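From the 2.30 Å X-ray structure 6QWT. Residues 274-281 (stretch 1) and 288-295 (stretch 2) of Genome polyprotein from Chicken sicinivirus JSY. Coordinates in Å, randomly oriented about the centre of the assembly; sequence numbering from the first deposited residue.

Stretch 1, residues 274-281: SIYLSKHV
Stretch 2 288-295: IMKGGNPS

Stretch 1 leaves a helix and becomes a strand; stretch 2 runs against it as a short strand, N-to-C directions 150° apart, then turns into a glycine loop. The register pairs Leu 277 with Lys 290, Ser 278 with Met 289 and Lys 279 with Ile 288, at CA-CA distances of 4.6, 5.3 and 4.4 Å.

In the last helical turn, Ile 275 (m, t) rests its CG2 3.5 Å from Asn 293 CG. Its carbonyl faces the loop, and water 1 lies within hydrogen-bonding reach of both Ile 275 O and Gly 291 O, each at 2.8 Å, and bridges the helix end to the loop. Tyr 276 (phi/psi -92/-12, chi1 p) contributes backbone: its O accepts from Gly 291 N at 2.7 Å, while the ring leads away. Gly 291, at 94/167, suits its place because a CB would jam against the preceding carbonyl; Gly 292 follows at 68/-174, a positive phi that also favours glycine.

Leu 277 is the first residue to leave helical angles, at -125/76. Its t, p side chain brings CD1 3.7 Å from both Ile 288 CG2 and Lys 290 CB, an apolar patch on the face shared with Lys 279.

Ser 278 (-106/152) forms the hydrogen-bonded pair: its N donates to Met 289 O at 3.0 Å, and its O accepts from Met 289 N at 2.8 Å. On the other face its p rotamer sets OG 2.6 Å from His 280 NE2, a hydrogen bond, and 2.9 Å from water 1, also hydrogen-bonded. A small hydroxyl thus links ring and water in a buried site.

Lys 279 (-100/138, chi1 m) lays aliphatic CG 3.6 Å from Ile 288 CG1. Buried His 280 (-132/154, chi1 m, chi2 -112°) points toward stretch 2, with CE1 3.3 Å from Pro 294 CG and NE2 3.7 Å from Met 289 CB. The contact buries 572 Å² in total.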

ATOM      1  N   SER A 274      10.833   8.561 -13.474  1.00 22.09           N
ATOM      2  CA  SER A 274      11.520   7.389 -12.942  1.00 24.99           C
ATOM      3  C   SER A 274      10.577   6.435 -12.223  1.00 26.03           C
ATOM      4  O   SER A 274      11.003   5.342 -11.834  1.00 27.18           O
ATOM      5  CB  SER A 274      12.652   7.816 -11.998  1.00 24.28           C
ATOM      6  OG  SER A 274      12.173   8.055 -10.686  1.00 22.53           O
ATOM      7  N   ILE A 275       9.319   6.820 -12.038  1.00 26.07           N
ATOM      8  CA  ILE A 275       8.316   5.959 -11.435  1.00 25.24           C
ATOM      9  C   ILE A 275       7.512   5.205 -12.488  1.00 24.33           C
ATOM     10  O   ILE A 275       7.300   3.999 -12.355  1.00 26.04           O
ATOM     11  CB  ILE A 275       7.396   6.786 -10.512  1.00 30.57           C
ATOM     12  CG1 ILE A 275       8.101   7.074  -9.188  1.00 28.18           C
ATOM     13  CG2 ILE A 275       6.082   6.063 -10.260  1.00 25.26           C
ATOM     14  CD1 ILE A 275       7.423   8.132  -8.362  1.00 33.50           C
ATOM     15  N   TYR A 276       7.064   5.885 -13.548  1.00 24.20           N
ATOM     16  CA  TYR A 276       6.277   5.206 -14.573  1.00 29.91           C
ATOM     17  C   TYR A 276       7.119   4.664 -15.722  1.00 25.59           C
ATOM     18  O   TYR A 276       6.605   3.881 -16.527  1.00 28.98           O
ATOM     19  CB  TYR A 276       5.169   6.127 -15.117  1.00 27.53           C
ATOM     20  CG  TYR A 276       5.608   7.374 -15.868  1.00 29.12           C
ATOM     21  CD1 TYR A 276       5.496   8.627 -15.281  1.00 27.68           C
ATOM     22  CD2 TYR A 276       6.081   7.305 -17.177  1.00 24.84           C
ATOM     23  CE1 TYR A 276       5.868   9.774 -15.958  1.00 25.72           C
ATOM     24  CE2 TYR A 276       6.462   8.448 -17.862  1.00 26.69           C
ATOM     25  CZ  TYR A 276       6.351   9.682 -17.243  1.00 31.98           C
ATOM     26  OH  TYR A 276       6.720  10.832 -17.903  1.00 33.61           O
ATOM     27  N   LEU A 277       8.391   5.059 -15.822  1.00 25.33           N
ATOM     28  CA  LEU A 277       9.356   4.465 -16.754  1.00 25.01           C
ATOM     29  C   LEU A 277      10.537   4.011 -15.900  1.00 25.13           C
ATOM     30  O   LEU A 277      11.592   4.650 -15.877  1.00 26.37           O
ATOM     31  CB  LEU A 277       9.776   5.457 -17.846  1.00 27.29           C
ATOM     32  CG  LEU A 277      10.574   4.885 -19.021  1.00 30.55           C
ATOM     33  CD1 LEU A 277       9.797   3.771 -19.706  1.00 23.75           C
ATOM     34  CD2 LEU A 277      10.930   5.981 -20.015  1.00 29.59           C
ATOM     35  N   SER A 278      10.352   2.898 -15.196  1.00 24.08           N
ATOM     36  CA  SER A 278      11.225   2.497 -14.105  1.00 26.65           C
ATOM     37  C   SER A 278      12.124   1.336 -14.509  1.00 25.69           C
ATOM     38  O   SER A 278      11.768   0.515 -15.358  1.00 25.44           O
ATOM     39  CB  SER A 278      10.395   2.098 -12.881  1.00 25.87           C
ATOM     40  OG  SER A 278       9.501   1.049 -13.212  1.00 22.53           O
ATOM     41  N   LYS A 279      13.293   1.268 -13.874  1.00 24.33           N
ATOM     42  CA  LYS A 279      14.246   0.187 -14.080  1.00 24.64           C
ATOM     43  C   LYS A 279      14.133  -0.824 -12.947  1.00 24.02           C
ATOM     44  O   LYS A 279      14.020  -0.449 -11.776  1.00 25.60           O
ATOM     45  CB  LYS A 279      15.678   0.723 -14.159  1.00 21.94           C
ATOM     46  CG  LYS A 279      15.911   1.667 -15.324  1.00 29.17           C
ATOM     47  CD  LYS A 279      17.079   2.598 -15.068  1.00 29.32           C
ATOM     48  CE  LYS A 279      18.390   1.854 -15.134  1.00 38.32           C
ATOM     49  NZ  LYS A 279      19.560   2.750 -14.928  1.00 42.78           N
ATOM     50  N   HIS A 280      14.171  -2.107 -13.301  1.00 22.75           N
ATOM     51  CA  HIS A 280      13.996  -3.186 -12.342  1.00 25.82           C
ATOM     52  C   HIS A 280      15.078  -4.238 -12.528  1.00 25.02           C
ATOM     53  O   HIS A 280      15.634  -4.394 -13.617  1.00 25.28           O
ATOM     54  CB  HIS A 280      12.620  -3.851 -12.489  1.00 26.89           C
ATOM     55  CG  HIS A 280      11.465  -2.915 -12.314  1.00 28.33           C
ATOM     56  ND1 HIS A 280      10.605  -2.989 -11.239  1.00 27.67           N
ATOM     57  CD2 HIS A 280      11.016  -1.894 -13.084  1.00 26.92           C
ATOM     58  CE1 HIS A 280       9.681  -2.052 -11.353  1.00 28.14           C
ATOM     59  NE2 HIS A 280       9.909  -1.372 -12.461  1.00 27.89           N
ATOM     60  N   VAL A 281      15.369  -4.965 -11.450  1.00 25.20           N
ATOM     61  CA  VAL A 281      16.254  -6.122 -11.511  1.00 26.74           C
ATOM     62  C   VAL A 281      15.624  -7.250 -10.700  1.00 27.16           C
ATOM     63  O   VAL A 281      15.404  -7.110  -9.492  1.00 27.07           O
ATOM     64  CB  VAL A 281      17.680  -5.811 -11.017  1.00 27.10           C
ATOM     65  CG1 VAL A 281      17.687  -5.200  -9.611  1.00 24.50           C
ATOM     66  CG2 VAL A 281      18.548  -7.058 -11.092  1.00 24.87           C
ATOM     67  N   ILE A 288      13.001  -2.732 -18.012  1.00 26.48           N
ATOM     68  CA  ILE A 288      12.364  -1.450 -17.746  1.00 24.42           C
ATOM     69  C   ILE A 288      10.863  -1.638 -17.911  1.00 28.23           C
ATOM     70  O   ILE A 288      10.418  -2.273 -18.874  1.00 27.10           O
ATOM     71  CB  ILE A 288      12.893  -0.347 -18.684  1.00 28.57           C
ATOM     72  CG1 ILE A 288      14.209   0.222 -18.149  1.00 29.61           C
ATOM     73  CG2 ILE A 288      11.859   0.762 -18.867  1.00 24.00           C
ATOM     74  CD1 ILE A 288      14.966   1.065 -19.156  1.00 26.94           C
ATOM     75  N   MET A 289      10.092  -1.115 -16.962  1.00 28.52           N
ATOM     76  CA  MET A 289       8.640  -1.148 -17.029  1.00 25.81           C
ATOM     77  C   MET A 289       8.135   0.219 -17.472  1.00 27.07           C
ATOM     78  O   MET A 289       8.407   1.230 -16.815  1.00 25.50           O
ATOM     79  CB  MET A 289       8.035  -1.536 -15.679  1.00 23.51           C
ATOM     80  CG  MET A 289       8.040  -3.034 -15.407  1.00 34.64           C
ATOM     81  SD  MET A 289       6.987  -3.951 -16.558  1.00 49.92           S
ATOM     82  CE  MET A 289       7.561  -5.631 -16.318  1.00 38.53           C
ATOM     83  N   LYS A 290       7.420   0.250 -18.592  1.00 29.96           N
ATOM     84  CA  LYS A 290       6.747   1.454 -19.068  1.00 29.35           C
ATOM     85  C   LYS A 290       5.290   1.358 -18.635  1.00 27.36           C
ATOM     86  O   LYS A 290       4.550   0.492 -19.112  1.00 27.04           O
ATOM     87  CB  LYS A 290       6.876   1.591 -20.583  1.00 28.79           C
ATOM     88  CG  LYS A 290       6.224   2.836 -21.163  1.00 32.44           C
ATOM     89  CD  LYS A 290       6.506   2.951 -22.655  1.00 37.12           C
ATOM     90  CE  LYS A 290       5.742   4.104 -23.284  1.00 40.12           C
ATOM     91  NZ  LYS A 290       4.277   3.843 -23.339  1.00 36.77           N
ATOM     92  N   GLY A 291       4.883   2.239 -17.724  1.00 28.33           N
ATOM     93  CA  GLY A 291       3.591   2.134 -17.081  1.00 28.28           C
ATOM     94  C   GLY A 291       3.670   1.386 -15.758  1.00 29.99           C
ATOM     95  O   GLY A 291       4.668   0.747 -15.423  1.00 27.55           O
ATOM     96  N   GLY A 292       2.585   1.477 -14.986  1.00 32.86           N
ATOM     97  CA  GLY A 292       2.549   0.890 -13.655  1.00 30.76           C
ATOM     98  C   GLY A 292       3.485   1.609 -12.692  1.00 31.80           C
ATOM     99  O   GLY A 292       4.093   2.626 -13.012  1.00 35.14           O
ATOM    100  N   ASN A 293       3.598   1.055 -11.481  1.00 34.31           N
ATOM    101  CA  ASN A 293       4.478   1.589 -10.434  1.00 40.22           C
ATOM    102  C   ASN A 293       4.916   0.397  -9.599  1.00 41.32           C
ATOM    103  O   ASN A 293       4.078  -0.471  -9.306  1.00 45.55           O
ATOM    104  CB  ASN A 293       3.743   2.635  -9.566  1.00 43.01           C
ATOM    105  CG  ASN A 293       4.660   3.375  -8.557  1.00 48.78           C
ATOM    106  OD1 ASN A 293       5.829   3.061  -8.399  1.00 50.30           O
ATOM    107  ND2 ASN A 293       4.103   4.372  -7.882  1.00 49.38           N
ATOM    108  N   PRO A 294       6.206   0.284  -9.258  1.00 39.21           N
ATOM    109  CA  PRO A 294       6.612  -0.684  -8.234  1.00 41.59           C
ATOM    110  C   PRO A 294       5.741  -0.609  -6.991  1.00 46.94           C
ATOM    111  O   PRO A 294       5.477   0.471  -6.458  1.00 50.74           O
ATOM    112  CB  PRO A 294       8.050  -0.270  -7.925  1.00 41.15           C
ATOM    113  CG  PRO A 294       8.559   0.243  -9.226  1.00 43.08           C
ATOM    114  CD  PRO A 294       7.385   0.892  -9.914  1.00 40.53           C
ATOM    115  N   SER A 295       5.333  -1.779  -6.510  1.00 53.33           N
ATOM    116  CA  SER A 295       4.451  -1.893  -5.356  1.00 58.21           C
ATOM    117  C   SER A 295       5.254  -1.962  -4.059  1.00 59.01           C
ATOM    118  O   SER A 295       6.067  -2.877  -3.879  1.00 54.70           O
ATOM    119  CB  SER A 295       3.575  -3.138  -5.492  1.00 60.07           C
ATOM    120  OG  SER A 295       4.271  -4.191  -6.146  1.00 51.07           O
TER
HETATM  121  O   HOH W   1       6.756   1.696 -13.868  1.00 25.23           O